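PDB 2A1V: conserved hypothetical protein from Deinococcus radiodurans, which is of unknown function but belongs to the YjbR family of small alpha/beta proteins built on an antiparallel sheet. Local coordinates for residues P56-G68 with Y83-D96. Numbering follows the deposited sequence.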
ATOM      1  N   PRO A  56       5.112 -16.358   4.443  1.00 20.67           N
ATOM      2  CA  PRO A  56       5.248 -15.127   3.666  1.00 21.18           C
ATOM      3  C   PRO A  56       4.465 -13.949   4.287  1.00 20.83           C
ATOM      4  O   PRO A  56       3.450 -14.116   5.054  1.00 19.65           O
ATOM      5  CB  PRO A  56       4.690 -15.511   2.269  1.00 20.80           C
ATOM      6  CG  PRO A  56       3.660 -16.506   2.558  1.00 22.02           C
ATOM      7  CD  PRO A  56       4.239 -17.322   3.755  1.00 21.60           C
ATOM      8  N   LEU A  57       4.963 -12.765   3.977  1.00 18.99           N
ATOM      9  CA  LEU A  57       4.294 -11.574   4.392  1.00 18.91           C
ATOM     10  C   LEU A  57       2.888 -11.509   3.778  1.00 18.62           C
ATOM     11  O   LEU A  57       2.592 -12.084   2.713  1.00 16.63           O
ATOM     12  CB  LEU A  57       5.123 -10.345   3.993  1.00 19.83           C
ATOM     13  CG  LEU A  57       6.479 -10.089   4.652  1.00 19.50           C
ATOM     14  CD1 LEU A  57       7.155  -8.830   3.984  1.00 22.30           C
ATOM     15  CD2 LEU A  57       6.386  -9.831   6.165  1.00 20.38           C
ATOM     16  N   ARG A  58       2.016 -10.801   4.487  1.00 18.80           N
ATOM     17  CA  ARG A  58       0.734 -10.394   3.945  1.00 19.39           C
ATOM     18  C   ARG A  58       0.625  -8.882   3.953  1.00 18.56           C
ATOM     19  O   ARG A  58       0.794  -8.226   4.983  1.00 17.27           O
ATOM     20  CB  ARG A  58      -0.436 -11.033   4.714  1.00 20.96           C
ATOM     21  CG  ARG A  58      -0.145 -12.480   5.014  1.00 25.83           C
ATOM     22  CD  ARG A  58      -1.328 -13.374   4.823  1.00 32.23           C
ATOM     23  NE  ARG A  58      -0.832 -14.734   4.579  1.00 34.69           N
ATOM     24  CZ  ARG A  58      -1.592 -15.726   4.150  1.00 35.17           C
ATOM     25  NH1 ARG A  58      -2.900 -15.532   3.936  1.00 34.33           N
ATOM     26  NH2 ARG A  58      -1.043 -16.933   3.978  1.00 36.99           N
ATOM     27  N   LEU A  59       0.347  -8.361   2.760  1.00 17.22           N
ATOM     28  CA  LEU A  59       0.336  -6.972   2.520  1.00 16.77           C
ATOM     29  C   LEU A  59      -1.109  -6.484   2.327  1.00 16.43           C
ATOM     30  O   LEU A  59      -1.804  -6.877   1.376  1.00 16.12           O
ATOM     31  CB  LEU A  59       1.202  -6.670   1.291  1.00 16.30           C
ATOM     32  CG  LEU A  59       1.259  -5.181   0.943  1.00 16.79           C
ATOM     33  CD1 LEU A  59       1.852  -4.405   2.087  1.00 18.84           C
ATOM     34  CD2 LEU A  59       2.005  -4.917  -0.384  1.00 17.20           C
ATOM     35  N   SER A  60      -1.525  -5.615   3.238  1.00 15.43           N
ATOM     36  CA  SER A  60      -2.823  -4.964   3.157  1.00 15.96           C
ATOM     37  C   SER A  60      -2.678  -3.564   2.550  1.00 15.23           C
ATOM     38  O   SER A  60      -1.835  -2.799   2.960  1.00 14.53           O
ATOM     39  CB  SER A  60      -3.494  -4.895   4.539  1.00 15.21           C
ATOM     40  OG  SER A  60      -3.902  -6.192   5.002  1.00 16.21           O
ATOM     41  N   LEU A  61      -3.571  -3.259   1.627  1.00 15.69           N
ATOM     42  CA  LEU A  61      -3.529  -2.018   0.895  0.60 16.85           C
ATOM     43  C   LEU A  61      -4.929  -1.616   0.414  1.00 16.98           C
ATOM     44  O   LEU A  61      -5.847  -2.423   0.415  1.00 17.18           O
ATOM     45  CB  LEU A  61      -2.522  -2.117  -0.280  0.60 16.45           C
ATOM     46  CG  LEU A  61      -2.653  -3.223  -1.338  0.60 15.80           C
ATOM     47  CD1 LEU A  61      -3.710  -2.913  -2.361  0.60 15.31           C
ATOM     48  CD2 LEU A  61      -1.315  -3.456  -2.047  0.60 16.55           C
ATOM     49  N   LYS A  62      -5.067  -0.343   0.034  1.00 17.31           N
ATOM     50  CA  LYS A  62      -6.351   0.229  -0.381  1.00 18.40           C
ATOM     51  C   LYS A  62      -6.464   0.190  -1.869  1.00 18.18           C
ATOM     52  O   LYS A  62      -5.472   0.443  -2.591  1.00 17.09           O
ATOM     53  CB  LYS A  62      -6.527   1.695   0.068  1.00 18.94           C
ATOM     54  CG  LYS A  62      -6.340   1.927   1.549  1.00 21.80           C
ATOM     55  CD  LYS A  62      -7.175   3.102   2.115  1.00 20.64           C
ATOM     56  CE  LYS A  62      -8.670   2.893   2.127  1.00 21.00           C
ATOM     57  NZ  LYS A  62      -9.337   3.983   2.913  1.00 19.75           N
ATOM     58  N   VAL A  63      -7.680  -0.087  -2.322  1.00 18.68           N
ATOM     59  CA  VAL A  63      -7.986  -0.273  -3.753  0.50 19.48           C
ATOM     60  C   VAL A  63      -9.363   0.269  -4.038  1.00 20.18           C
ATOM     61  O   VAL A  63     -10.206   0.254  -3.173  1.00 20.57           O
ATOM     62  CB  VAL A  63      -8.016  -1.775  -4.199  0.50 19.09           C
ATOM     63  CG1 VAL A  63      -6.651  -2.405  -4.191  0.50 16.97           C
ATOM     64  CG2 VAL A  63      -8.986  -2.582  -3.343  0.50 18.39           C
ATOM     65  N   ASP A  64      -9.590   0.760  -5.250  1.00 22.12           N
ATOM     66  CA  ASP A  64     -10.939   1.125  -5.677  1.00 23.90           C
ATOM     67  C   ASP A  64     -11.824  -0.157  -5.584  1.00 25.13           C
ATOM     68  O   ASP A  64     -11.370  -1.195  -5.953  1.00 23.31           O
ATOM     69  CB  ASP A  64     -10.854   1.643  -7.105  1.00 25.20           C
ATOM     70  CG  ASP A  64     -12.182   1.634  -7.799  1.00 28.66           C
ATOM     71  OD1 ASP A  64     -13.020   2.504  -7.510  1.00 35.12           O
ATOM     72  OD2 ASP A  64     -12.374   0.758  -8.657  1.00 36.56           O
ATOM     73  N   PRO A  65     -13.043  -0.081  -5.010  1.00 27.38           N
ATOM     74  CA  PRO A  65     -13.877  -1.278  -4.837  1.00 29.15           C
ATOM     75  C   PRO A  65     -14.022  -2.157  -6.081  1.00 31.06           C
ATOM     76  O   PRO A  65     -13.911  -3.362  -5.984  1.00 31.69           O
ATOM     77  CB  PRO A  65     -15.211  -0.693  -4.415  1.00 29.73           C
ATOM     78  CG  PRO A  65     -14.818   0.553  -3.630  1.00 29.76           C
ATOM     79  CD  PRO A  65     -13.675   1.117  -4.410  1.00 27.95           C
ATOM     80  N   GLU A  66     -14.199  -1.557  -7.246  1.00 32.73           N
ATOM     81  CA  GLU A  66     -14.370  -2.344  -8.434  1.00 33.99           C
ATOM     82  C   GLU A  66     -13.146  -3.134  -8.722  1.00 34.11           C
ATOM     83  O   GLU A  66     -13.226  -4.318  -9.109  1.00 34.73           O
ATOM     84  CB  GLU A  66     -14.653  -1.483  -9.664  1.00 34.34           C
ATOM     85  CG  GLU A  66     -15.294  -2.308 -10.808  1.00 36.66           C
ATOM     86  CD  GLU A  66     -15.734  -1.460 -12.021  1.00 39.27           C
ATOM     87  OE1 GLU A  66     -16.372  -0.378 -11.806  1.00 44.07           O
ATOM     88  OE2 GLU A  66     -15.426  -1.880 -13.180  1.00 47.21           O
ATOM     89  N   ARG A  67     -12.007  -2.458  -8.603  1.00 33.33           N
ATOM     90  CA  ARG A  67     -10.746  -3.084  -8.921  1.00 32.77           C
ATOM     91  C   ARG A  67     -10.384  -4.183  -7.908  1.00 31.50           C
ATOM     92  O   ARG A  67      -9.831  -5.181  -8.288  1.00 29.48           O
ATOM     93  CB  ARG A  67      -9.624  -2.065  -9.028  1.00 32.76           C
ATOM     94  CG  ARG A  67      -8.325  -2.775  -9.255  1.00 34.19           C
ATOM     95  CD  ARG A  67      -7.280  -1.906  -9.785  1.00 35.22           C
ATOM     96  NE  ARG A  67      -6.186  -2.668 -10.388  1.00 36.44           N
ATOM     97  CZ  ARG A  67      -4.975  -2.163 -10.554  1.00 36.07           C
ATOM     98  NH1 ARG A  67      -4.695  -0.918 -10.152  1.00 35.49           N
ATOM     99  NH2 ARG A  67      -4.036  -2.899 -11.110  1.00 34.86           N
ATOM    100  N   GLY A  68     -10.689  -3.968  -6.634  1.00 31.14           N
ATOM    101  CA  GLY A  68     -10.518  -5.003  -5.607  1.00 32.47           C
ATOM    102  C   GLY A  68     -11.315  -6.265  -5.930  1.00 32.71           C
ATOM    103  O   GLY A  68     -10.813  -7.388  -5.798  1.00 32.64           O
ATOM    104  N   TYR A  83      -7.895  -7.934   5.957  1.00 24.02           N
ATOM    105  CA  TYR A  83      -7.857  -8.558   7.290  1.00 24.51           C
ATOM    106  C   TYR A  83      -7.924  -7.547   8.441  1.00 24.06           C
ATOM    107  O   TYR A  83      -7.030  -6.735   8.613  1.00 22.68           O
ATOM    108  CB  TYR A  83      -6.563  -9.381   7.398  1.00 27.15           C
ATOM    109  CG  TYR A  83      -6.428 -10.077   8.706  1.00 28.36           C
ATOM    110  CD1 TYR A  83      -7.252 -11.150   9.027  1.00 31.66           C
ATOM    111  CD2 TYR A  83      -5.479  -9.643   9.664  1.00 32.10           C
ATOM    112  CE1 TYR A  83      -7.141 -11.790  10.258  1.00 31.06           C
ATOM    113  CE2 TYR A  83      -5.364 -10.276  10.895  1.00 31.14           C
ATOM    114  CZ  TYR A  83      -6.215 -11.354  11.174  1.00 32.19           C
ATOM    115  OH  TYR A  83      -6.138 -11.981  12.397  1.00 35.10           O
ATOM    116  N   HIS A  84      -8.988  -7.625   9.232  1.00 23.67           N
ATOM    117  CA  HIS A  84      -9.300  -6.630  10.265  1.00 24.10           C
ATOM    118  C   HIS A  84      -9.383  -5.225   9.699  1.00 22.08           C
ATOM    119  O   HIS A  84      -9.052  -4.259  10.392  1.00 21.80           O
ATOM    120  CB  HIS A  84      -8.261  -6.641  11.386  1.00 25.62           C
ATOM    121  CG  HIS A  84      -8.325  -7.853  12.265  1.00 30.99           C
ATOM    122  ND1 HIS A  84      -7.597  -7.956  13.433  1.00 30.66           N
ATOM    123  CD2 HIS A  84      -9.008  -9.016  12.138  1.00 34.85           C
ATOM    124  CE1 HIS A  84      -7.855  -9.118  14.007  1.00 34.79           C
ATOM    125  NE2 HIS A  84      -8.701  -9.784  13.238  1.00 37.22           N
ATOM    126  N   LEU A  85      -9.804  -5.092   8.438  1.00 20.06           N
ATOM    127  CA  LEU A  85      -9.892  -3.770   7.838  1.00 19.71           C
ATOM    128  C   LEU A  85     -11.215  -3.624   7.151  1.00 18.36           C
ATOM    129  O   LEU A  85     -11.913  -4.591   6.987  1.00 18.81           O
ATOM    130  CB  LEU A  85      -8.745  -3.533   6.823  1.00 18.43           C
ATOM    131  CG  LEU A  85      -7.338  -3.577   7.383  1.00 18.26           C
ATOM    132  CD1 LEU A  85      -6.313  -3.967   6.306  1.00 19.66           C
ATOM    133  CD2 LEU A  85      -6.994  -2.279   8.133  1.00 16.84           C
ATOM    134  N   ASN A  86     -11.514  -2.412   6.704  1.00 18.61           N
ATOM    135  CA  ASN A  86     -12.729  -2.106   5.935  1.00 19.32           C
ATOM    136  C   ASN A  86     -12.671  -2.798   4.591  1.00 19.68           C
ATOM    137  O   ASN A  86     -11.945  -2.363   3.694  1.00 18.15           O
ATOM    138  CB  ASN A  86     -12.814  -0.587   5.732  1.00 18.68           C
ATOM    139  CG  ASN A  86     -14.169  -0.128   5.262  1.00 18.15           C
ATOM    140  OD1 ASN A  86     -14.878  -0.881   4.615  1.00 16.09           O
ATOM    141  ND2 ASN A  86     -14.529   1.140   5.578  1.00 16.32           N
ATOM    142  N   LYS A  87     -13.465  -3.861   4.440  1.00 20.86           N
ATOM    143  CA  LYS A  87     -13.325  -4.731   3.286  0.50 21.35           C
ATOM    144  C   LYS A  87     -14.015  -4.129   2.042  1.00 21.42           C
ATOM    145  O   LYS A  87     -13.904  -4.654   0.958  1.00 21.01           O
ATOM    146  CB  LYS A  87     -13.798  -6.158   3.613  0.50 22.44           C
ATOM    147  CG  LYS A  87     -12.873  -6.875   4.625  0.50 23.25           C
ATOM    148  CD  LYS A  87     -13.530  -8.059   5.328  0.50 23.11           C
ATOM    149  CE  LYS A  87     -13.076  -8.204   6.783  0.50 24.82           C
ATOM    150  NZ  LYS A  87     -11.786  -8.937   6.985  0.50 25.47           N
ATOM    151  N   LYS A  88     -14.696  -2.998   2.207  1.00 21.68           N
ATOM    152  CA  LYS A  88     -15.136  -2.216   1.070  1.00 21.42           C
ATOM    153  C   LYS A  88     -13.910  -1.588   0.343  1.00 20.70           C
ATOM    154  O   LYS A  88     -13.977  -1.314  -0.847  1.00 19.72           O
ATOM    155  CB  LYS A  88     -16.088  -1.083   1.523  1.00 22.02           C
ATOM    156  CG  LYS A  88     -17.502  -1.519   1.915  1.00 22.55           C
ATOM    157  CD  LYS A  88     -18.500  -0.347   2.234  1.00 23.18           C
ATOM    158  CE  LYS A  88     -17.985   0.623   3.355  1.00 25.88           C
ATOM    159  NZ  LYS A  88     -17.739  -0.074   4.642  1.00 21.69           N
ATOM    160  N   HIS A  89     -12.817  -1.318   1.078  1.00 19.72           N
ATOM    161  CA  HIS A  89     -11.696  -0.531   0.524  1.00 19.27           C
ATOM    162  C   HIS A  89     -10.322  -1.162   0.581  1.00 18.39           C
ATOM    163  O   HIS A  89      -9.423  -0.759  -0.159  1.00 20.11           O
ATOM    164  CB  HIS A  89     -11.671   0.835   1.189  1.00 19.15           C
ATOM    165  CG  HIS A  89     -12.949   1.604   1.013  1.00 20.17           C
ATOM    166  ND1 HIS A  89     -13.265   2.231  -0.161  1.00 22.18           N
ATOM    167  CD2 HIS A  89     -14.002   1.806   1.839  1.00 21.76           C
ATOM    168  CE1 HIS A  89     -14.440   2.824  -0.045  1.00 23.03           C
ATOM    169  NE2 HIS A  89     -14.909   2.583   1.162  1.00 19.61           N
ATOM    170  N   TRP A  90     -10.171  -2.164   1.421  1.00 17.80           N
ATOM    171  CA  TRP A  90      -8.857  -2.870   1.638  1.00 17.10           C
ATOM    172  C   TRP A  90      -8.838  -4.334   1.195  1.00 15.99           C
ATOM    173  O   TRP A  90      -9.772  -5.093   1.432  1.00 15.40           O
ATOM    174  CB  TRP A  90      -8.523  -2.892   3.107  1.00 15.91           C
ATOM    175  CG  TRP A  90      -8.221  -1.593   3.715  1.00 14.90           C
ATOM    176  CD1 TRP A  90      -9.102  -0.729   4.189  1.00 15.63           C
ATOM    177  CD2 TRP A  90      -6.927  -1.017   3.930  1.00 17.55           C
ATOM    178  NE1 TRP A  90      -8.473   0.351   4.743  1.00 15.73           N
ATOM    179  CE2 TRP A  90      -7.129   0.208   4.597  1.00 16.03           C
ATOM    180  CE3 TRP A  90      -5.613  -1.413   3.623  1.00 17.41           C
ATOM    181  CZ2 TRP A  90      -6.081   1.072   4.925  1.00 15.12           C
ATOM    182  CZ3 TRP A  90      -4.554  -0.555   3.982  1.00 16.20           C
ATOM    183  CH2 TRP A  90      -4.802   0.668   4.607  1.00 15.81           C
ATOM    184  N   VAL A  91      -7.751  -4.729   0.573  1.00 16.75           N
ATOM    185  CA  VAL A  91      -7.478  -6.146   0.302  1.00 17.34           C
ATOM    186  C   VAL A  91      -6.159  -6.511   0.980  1.00 17.92           C
ATOM    187  O   VAL A  91      -5.368  -5.624   1.304  1.00 18.42           O
ATOM    188  CB  VAL A  91      -7.364  -6.454  -1.212  1.00 17.22           C
ATOM    189  CG1 VAL A  91      -8.767  -6.293  -1.936  1.00 19.24           C
ATOM    190  CG2 VAL A  91      -6.221  -5.606  -1.901  1.00 16.50           C
ATOM    191  N   THR A  92      -5.931  -7.805   1.160  1.00 17.58           N
ATOM    192  CA  THR A  92      -4.688  -8.330   1.757  1.00 18.22           C
ATOM    193  C   THR A  92      -4.105  -9.325   0.726  1.00 18.13           C
ATOM    194  O   THR A  92      -4.791 -10.227   0.253  1.00 18.41           O
ATOM    195  CB  THR A  92      -4.982  -8.976   3.211  1.00 17.91           C
ATOM    196  OG1 THR A  92      -5.378  -7.943   4.112  1.00 17.84           O
ATOM    197  CG2 THR A  92      -3.768  -9.704   3.792  1.00 18.33           C
ATOM    198  N   VAL A  93      -2.875  -9.064   0.316  1.00 18.71           N
ATOM    199  CA  VAL A  93      -2.143  -9.832  -0.685  1.00 19.43           C
ATOM    200  C   VAL A  93      -1.011 -10.608  -0.035  1.00 19.66           C
ATOM    201  O   VAL A  93      -0.159 -10.015   0.694  1.00 18.18           O
ATOM    202  CB  VAL A  93      -1.490  -8.922  -1.748  1.00 19.19           C
ATOM    203  CG1 VAL A  93      -0.949  -9.748  -2.863  1.00 21.84           C
ATOM    204  CG2 VAL A  93      -2.495  -7.964  -2.278  1.00 23.15           C
ATOM    205  N   THR A  94      -0.990 -11.921  -0.305  1.00 19.41           N
ATOM    206  CA  THR A  94       0.111 -12.757   0.165  1.00 19.99           C
ATOM    207  C   THR A  94       1.344 -12.524  -0.698  1.00 19.97           C
ATOM    208  O   THR A  94       1.292 -12.683  -1.921  1.00 21.88           O
ATOM    209  CB  THR A  94      -0.315 -14.249   0.151  1.00 19.62           C
ATOM    210  OG1 THR A  94      -1.608 -14.365   0.750  1.00 22.60           O
ATOM    211  CG2 THR A  94       0.678 -15.133   0.925  1.00 19.08           C
ATOM    212  N   LEU A  95       2.449 -12.118  -0.090  1.00 20.55           N
ATOM    213  CA  LEU A  95       3.684 -11.869  -0.842  1.00 20.66           C
ATOM    214  C   LEU A  95       4.570 -13.131  -0.967  1.00 21.06           C
ATOM    215  O   LEU A  95       5.684 -13.247  -0.397  1.00 21.64           O
ATOM    216  CB  LEU A  95       4.460 -10.726  -0.200  1.00 20.79           C
ATOM    217  CG  LEU A  95       3.722  -9.400  -0.006  1.00 18.60           C
ATOM    218  CD1 LEU A  95       4.743  -8.421   0.552  1.00 17.29           C
ATOM    219  CD2 LEU A  95       3.083  -8.877  -1.283  1.00 15.27           C
ATOM    220  N   ASP A  96       4.061 -14.076  -1.734  1.00 21.75           N
ATOM    221  CA  ASP A  96       4.729 -15.367  -1.954  1.00 21.77           C
ATOM    222  C   ASP A  96       5.137 -15.560  -3.389  1.00 22.10           C
ATOM    223  O   ASP A  96       5.503 -16.666  -3.757  1.00 23.94           O
ATOM    224  CB  ASP A  96       3.827 -16.517  -1.518  1.00 21.58           C
ATOM    225  CG  ASP A  96       2.505 -16.538  -2.213  1.00 21.52           C
ATOM    226  OD1 ASP A  96       2.236 -15.675  -3.092  1.00 19.79           O
ATOM    227  OD2 ASP A  96       1.703 -17.430  -1.869  1.00 22.37           O
TER
HETATM  228  O   HOH W   1       6.937 -12.571   1.872  1.00 15.25           O
HETATM  229  O   HOH W   2     -11.049   2.377  -2.083  1.00 22.92           O
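Thr-92 OG1 is gripped from two directions: Ser-60 OG meets it in a very short hydrogen bond of 2.5 Å, and Tyr-83 N donates to it almost straight, at 176°. With OG1 anti to the carbonyl carbon (chi1 -67°), Thr-92 offers its hydroxyl where both partners reach it. The pair illustrates how a polar link can sit within a mixed sheet face, here between Arg-58 and Thr-94 at one end and Lys-62 and Trp-90 at the other. Around it, strands 58-62 and 90-94 run antiparallel, with Leu-59/Val-93 and Leu-61/Val-91 as hydrogen-bonded pairs; Leu-59 N reaches Val-93 O at 2.7 Å.

On the same face as the hydroxyls, the indole of Trp-90 is sandwiched. Lys-62 CG lies 3.5 Å from the centroid of the six-membered ring of Trp-90 in a CH-pi contact, while Leu-85 CD1 presses the opposite face and also packs at 3.5 Å against Ser-60 CB. Met-46 and Leu-49 of strand 43-51 add further contacts to the indole. Were the indole cut back to a methyl group, as in an alanine here, a gap would probably open between Lys-62 CG and Leu-85 CD1.

The other face carries Leu-59, Leu-61, Val-91 and Val-93; Leu-59 and Val-93 also meet helices 10-17 and 101-119, respectively. The chemistry therefore implies two differently built faces: one buried by aliphatic packing beneath helices, the other mixed, combining a hydroxyl pair, a sandwiched indole and charged chains.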